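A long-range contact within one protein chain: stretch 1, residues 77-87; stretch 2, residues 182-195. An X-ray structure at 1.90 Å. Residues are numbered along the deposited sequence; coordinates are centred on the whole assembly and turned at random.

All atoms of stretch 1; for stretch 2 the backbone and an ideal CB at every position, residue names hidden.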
# COMPACT_ATOMS: atom_id res chain seq x y z
N HIS B 77 -2.17 16.66 -11.06
CA HIS B 77 -1.55 15.37 -10.77
C HIS B 77 -1.34 15.19 -9.27
O HIS B 77 -1.64 14.13 -8.71
CB HIS B 77 -0.21 15.21 -11.48
CG HIS B 77 -0.27 15.35 -12.97
ND1 HIS B 77 -0.71 16.49 -13.59
CD2 HIS B 77 0.08 14.48 -13.96
CE1 HIS B 77 -0.65 16.33 -14.91
NE2 HIS B 77 -0.20 15.11 -15.15
N LEU B 78 -0.83 16.21 -8.60
CA LEU B 78 -0.57 16.11 -7.17
C LEU B 78 -1.85 15.96 -6.35
O LEU B 78 -1.90 15.14 -5.41
CB LEU B 78 0.21 17.36 -6.69
CG LEU B 78 1.64 17.45 -7.29
CD1 LEU B 78 2.40 18.71 -6.85
CD2 LEU B 78 2.41 16.25 -6.87
N ALA B 79 -2.85 16.75 -6.69
CA ALA B 79 -4.19 16.67 -6.03
C ALA B 79 -4.82 15.26 -6.22
O ALA B 79 -5.34 14.69 -5.24
CB ALA B 79 -5.11 17.75 -6.48
N ALA B 80 -4.72 14.71 -7.44
CA ALA B 80 -5.20 13.35 -7.69
C ALA B 80 -4.44 12.30 -6.82
O ALA B 80 -5.02 11.41 -6.22
CB ALA B 80 -5.11 13.02 -9.12
N THR B 81 -3.12 12.47 -6.71
CA THR B 81 -2.32 11.58 -5.91
C THR B 81 -2.69 11.63 -4.44
O THR B 81 -2.86 10.59 -3.79
CB THR B 81 -0.76 11.86 -6.10
OG1 THR B 81 -0.38 11.72 -7.48
CG2 THR B 81 0.05 10.93 -5.22
N VAL B 82 -2.87 12.83 -3.91
CA VAL B 82 -3.34 13.02 -2.54
C VAL B 82 -4.69 12.30 -2.32
O VAL B 82 -4.89 11.61 -1.34
CB VAL B 82 -3.45 14.52 -2.24
CG1 VAL B 82 -4.27 14.77 -0.98
CG2 VAL B 82 -2.06 15.11 -2.08
N GLU B 83 -5.59 12.40 -3.27
CA GLU B 83 -6.85 11.73 -3.13
C GLU B 83 -6.73 10.22 -3.24
O GLU B 83 -7.41 9.51 -2.49
CB GLU B 83 -7.82 12.23 -4.16
CG GLU B 83 -9.23 11.75 -3.86
CD GLU B 83 -9.94 12.52 -2.77
OE1 GLU B 83 -9.33 12.86 -1.72
OE2 GLU B 83 -11.16 12.76 -2.96
N PHE B 84 -5.91 9.74 -4.18
CA PHE B 84 -5.63 8.29 -4.27
C PHE B 84 -5.07 7.75 -2.95
O PHE B 84 -5.48 6.68 -2.47
CB PHE B 84 -4.64 7.99 -5.40
CG PHE B 84 -5.27 7.88 -6.78
CD1 PHE B 84 -6.36 7.08 -7.01
CD2 PHE B 84 -4.68 8.52 -7.86
CE1 PHE B 84 -6.88 6.93 -8.30
CE2 PHE B 84 -5.16 8.36 -9.14
CZ PHE B 84 -6.29 7.57 -9.36
N ILE B 85 -4.13 8.47 -2.35
CA ILE B 85 -3.55 8.04 -1.09
C ILE B 85 -4.62 8.00 0.01
O ILE B 85 -4.71 7.02 0.78
CB ILE B 85 -2.35 8.94 -0.67
CG1 ILE B 85 -1.17 8.73 -1.64
CG2 ILE B 85 -1.92 8.64 0.74
CD1 ILE B 85 -0.11 9.82 -1.54
N HIS B 86 -5.46 9.02 0.07
CA HIS B 86 -6.52 9.05 1.07
C HIS B 86 -7.44 7.87 0.84
O HIS B 86 -7.80 7.19 1.80
CB HIS B 86 -7.28 10.37 1.01
CG HIS B 86 -8.47 10.43 1.90
ND1 HIS B 86 -8.37 10.33 3.27
CD2 HIS B 86 -9.78 10.64 1.63
CE1 HIS B 86 -9.57 10.45 3.80
NE2 HIS B 86 -10.44 10.63 2.83
N THR B 87 -7.81 7.61 -0.42
CA THR B 87 -8.75 6.55 -0.72
C THR B 87 -8.17 5.18 -0.35
O THR B 87 -8.86 4.32 0.24
CB THR B 87 -9.19 6.59 -2.21
OG1 THR B 87 -9.75 7.88 -2.53
CG2 THR B 87 -10.20 5.53 -2.51
N UNK B 182 -0.80 14.62 8.61
CA UNK B 182 0.34 14.45 7.71
C UNK B 182 -0.07 14.57 6.27
O UNK B 182 0.67 15.14 5.49
CB UNK B 182 1.01 13.10 7.94
N UNK B 183 -1.24 14.07 5.90
CA UNK B 183 -1.68 14.19 4.53
C UNK B 183 -2.18 15.57 4.19
O UNK B 183 -2.02 16.02 3.05
CB UNK B 183 -2.78 13.16 4.24
N UNK B 184 -2.82 16.25 5.15
CA UNK B 184 -3.24 17.65 4.94
C UNK B 184 -2.00 18.54 4.74
O UNK B 184 -1.97 19.36 3.85
CB UNK B 184 -4.07 18.15 6.12
N UNK B 185 -1.00 18.40 5.61
CA UNK B 185 0.22 19.18 5.48
C UNK B 185 1.02 18.87 4.20
O UNK B 185 1.54 19.80 3.56
CB UNK B 185 1.10 18.94 6.71
N UNK B 186 1.13 17.60 3.86
CA UNK B 186 1.73 17.19 2.57
C UNK B 186 0.98 17.84 1.40
O UNK B 186 1.61 18.35 0.44
CB UNK B 186 1.71 15.67 2.43
N UNK B 187 -0.35 17.80 1.44
CA UNK B 187 -1.18 18.33 0.36
C UNK B 187 -0.88 19.79 0.08
O UNK B 187 -0.72 20.17 -1.09
CB UNK B 187 -2.66 18.16 0.70
N UNK B 188 -0.83 20.62 1.13
CA UNK B 188 -0.62 22.02 0.95
C UNK B 188 0.83 22.29 0.59
O UNK B 188 1.08 23.07 -0.32
CB UNK B 188 -1.02 22.79 2.21
N UNK B 189 1.75 21.63 1.27
CA UNK B 189 3.17 21.79 1.01
C UNK B 189 3.54 21.52 -0.46
O UNK B 189 4.29 22.27 -1.05
CB UNK B 189 3.96 20.86 1.93
N UNK B 190 3.02 20.44 -1.04
CA UNK B 190 3.39 20.06 -2.41
C UNK B 190 2.81 21.04 -3.39
O UNK B 190 3.38 21.25 -4.44
CB UNK B 190 2.92 18.64 -2.74
N UNK B 191 1.67 21.65 -3.06
CA UNK B 191 1.12 22.69 -3.92
C UNK B 191 2.02 23.93 -3.95
O UNK B 191 2.21 24.57 -5.00
CB UNK B 191 -0.28 23.07 -3.45
N UNK B 192 2.51 24.36 -2.79
CA UNK B 192 3.50 25.41 -2.75
C UNK B 192 4.78 25.07 -3.53
O UNK B 192 5.35 25.92 -4.23
CB UNK B 192 3.85 25.72 -1.29
N UNK B 193 5.24 23.85 -3.42
CA UNK B 193 6.50 23.46 -4.09
C UNK B 193 6.34 23.40 -5.58
O UNK B 193 7.18 23.91 -6.33
CB UNK B 193 6.99 22.10 -3.58
N UNK B 194 5.25 22.81 -6.05
CA UNK B 194 5.06 22.70 -7.47
C UNK B 194 4.94 24.10 -8.12
O UNK B 194 5.32 24.30 -9.29
CB UNK B 194 3.82 21.85 -7.76
N UNK B 195 4.41 25.05 -7.36
CA UNK B 195 4.29 26.43 -7.80
C UNK B 195 5.55 27.26 -7.60
O UNK B 195 5.56 28.45 -7.88
CB UNK B 195 3.13 27.10 -7.06

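Two helices pack at 167° with axes 10.2 Å apart at closest approach, so positions 182 to 194 run past stretch 1 in reverse order. The side of stretch 1 that faces them carries Leu78, Val82 and Ile85, with His86 flanking; it is largely hydrocarbon.

Position 182 has its CB out of reach, and stretch 1 sets no preference; it is Ala182. At 183 the CB points toward stretch 1, yet nothing of that stretch lies within 5.5 Å of the ideal CB. That gap, bordered by Val82, Ile85 and His86, calls for a long apolar residue: leucine, isoleucine, methionine or phenylalanine. The residue is Leu183, with chi1 t and chi2 p. Its CD2 lies 3.7 Å from His86 CB, its CD1 4.1 Å from Ile85 CG2, and its CG 4.3 Å from Val82 CG1. It loses 89 Å² to stretch 1, the largest share of any residue here.

Position 184 points away, leaving the choice open; it is Phe184, whose CE1 comes no nearer than 6.9 Å to His86 CE1. Position 185 is out of reach and is Ser185. Position 186 points toward stretch 1, but none of its atoms lies within 5.5 Å of the ideal CB, so stretch 1 would admit a small residue or a larger apolar one. Ala186 CB stays 5.9 Å from Val82 CG2.

At 187 the helices are close: the CA of 187 is 6.4 Å from Val82 CA, and the ideal CB already sits 4.1 Å from Val82 CG1. A small residue suits such proximity, alanine, glycine or serine. Ala187 places its CB 4.0 Å from Val82 CG1.

Positions 188 and 189 are out of reach and unconstrained; they are Thr188 and Glu189.

Position 190 points toward Leu78, with the ideal CB 4.1 Å from Leu78 CD1, favouring a modest apolar residue such as valine, alanine or isoleucine. Val190, chi1 m, has its CB 4.1 Å from Leu78 CD1; its backbone O is nearer that same CD1, at 3.6 Å.

Positions 191 and 192 have ordinary helical angles, which do not demand glycine, but they are Gly191 and Gly192. Position 193 is sideways and weakly constrained; Ile193 CB remains 6.6 Å from Leu78 CD1.

At 194 the CB again points toward stretch 1, its ideal position 3.6 Å from Leu78 CD1. Apolar residues fit, including alanine, valine, leucine and isoleucine. Ile194 sets its CB 3.6 Å from Leu78 CD1, so that one methyl meets both 190 and 194. Position 195, beyond the helix and out of reach, is Gly195.

Stretch 2, residues 182-195: ALFSAATEVGGIIG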
# COMPACT_ATOMS: atom_id res chain seq x y z
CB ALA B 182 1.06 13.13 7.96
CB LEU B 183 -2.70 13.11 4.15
CG LEU B 183 -3.08 12.90 2.68
CD1 LEU B 183 -1.82 12.61 1.83
CD2 LEU B 183 -4.18 11.78 2.54
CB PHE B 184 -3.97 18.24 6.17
CG PHE B 184 -5.41 17.92 6.27
CD1 PHE B 184 -5.86 16.63 6.32
CD2 PHE B 184 -6.33 18.93 6.50
CE1 PHE B 184 -7.22 16.35 6.49
CE2 PHE B 184 -7.66 18.65 6.70
CZ PHE B 184 -8.11 17.36 6.65
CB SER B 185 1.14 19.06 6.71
OG SER B 185 1.55 17.74 7.04
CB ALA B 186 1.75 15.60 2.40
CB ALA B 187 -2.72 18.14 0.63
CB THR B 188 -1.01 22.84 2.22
OG1 THR B 188 -0.37 22.29 3.36
CG2 THR B 188 -2.51 22.78 2.41
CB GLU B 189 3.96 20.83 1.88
CG GLU B 189 5.48 20.98 1.82
CD GLU B 189 6.30 20.06 2.75
OE1 GLU B 189 5.88 18.93 3.05
OE2 GLU B 189 7.39 20.49 3.19
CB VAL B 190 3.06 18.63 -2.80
CG1 VAL B 190 3.84 17.68 -1.92
CG2 VAL B 190 1.57 18.36 -2.79
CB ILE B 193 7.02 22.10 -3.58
CG1 ILE B 193 7.46 22.26 -2.12
CG2 ILE B 193 8.13 21.52 -4.51
CD1 ILE B 193 7.77 20.93 -1.37
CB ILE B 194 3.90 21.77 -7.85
CG1 ILE B 194 4.11 21.13 -9.21
CG2 ILE B 194 2.58 22.52 -7.87
CD1 ILE B 194 5.29 20.03 -9.26
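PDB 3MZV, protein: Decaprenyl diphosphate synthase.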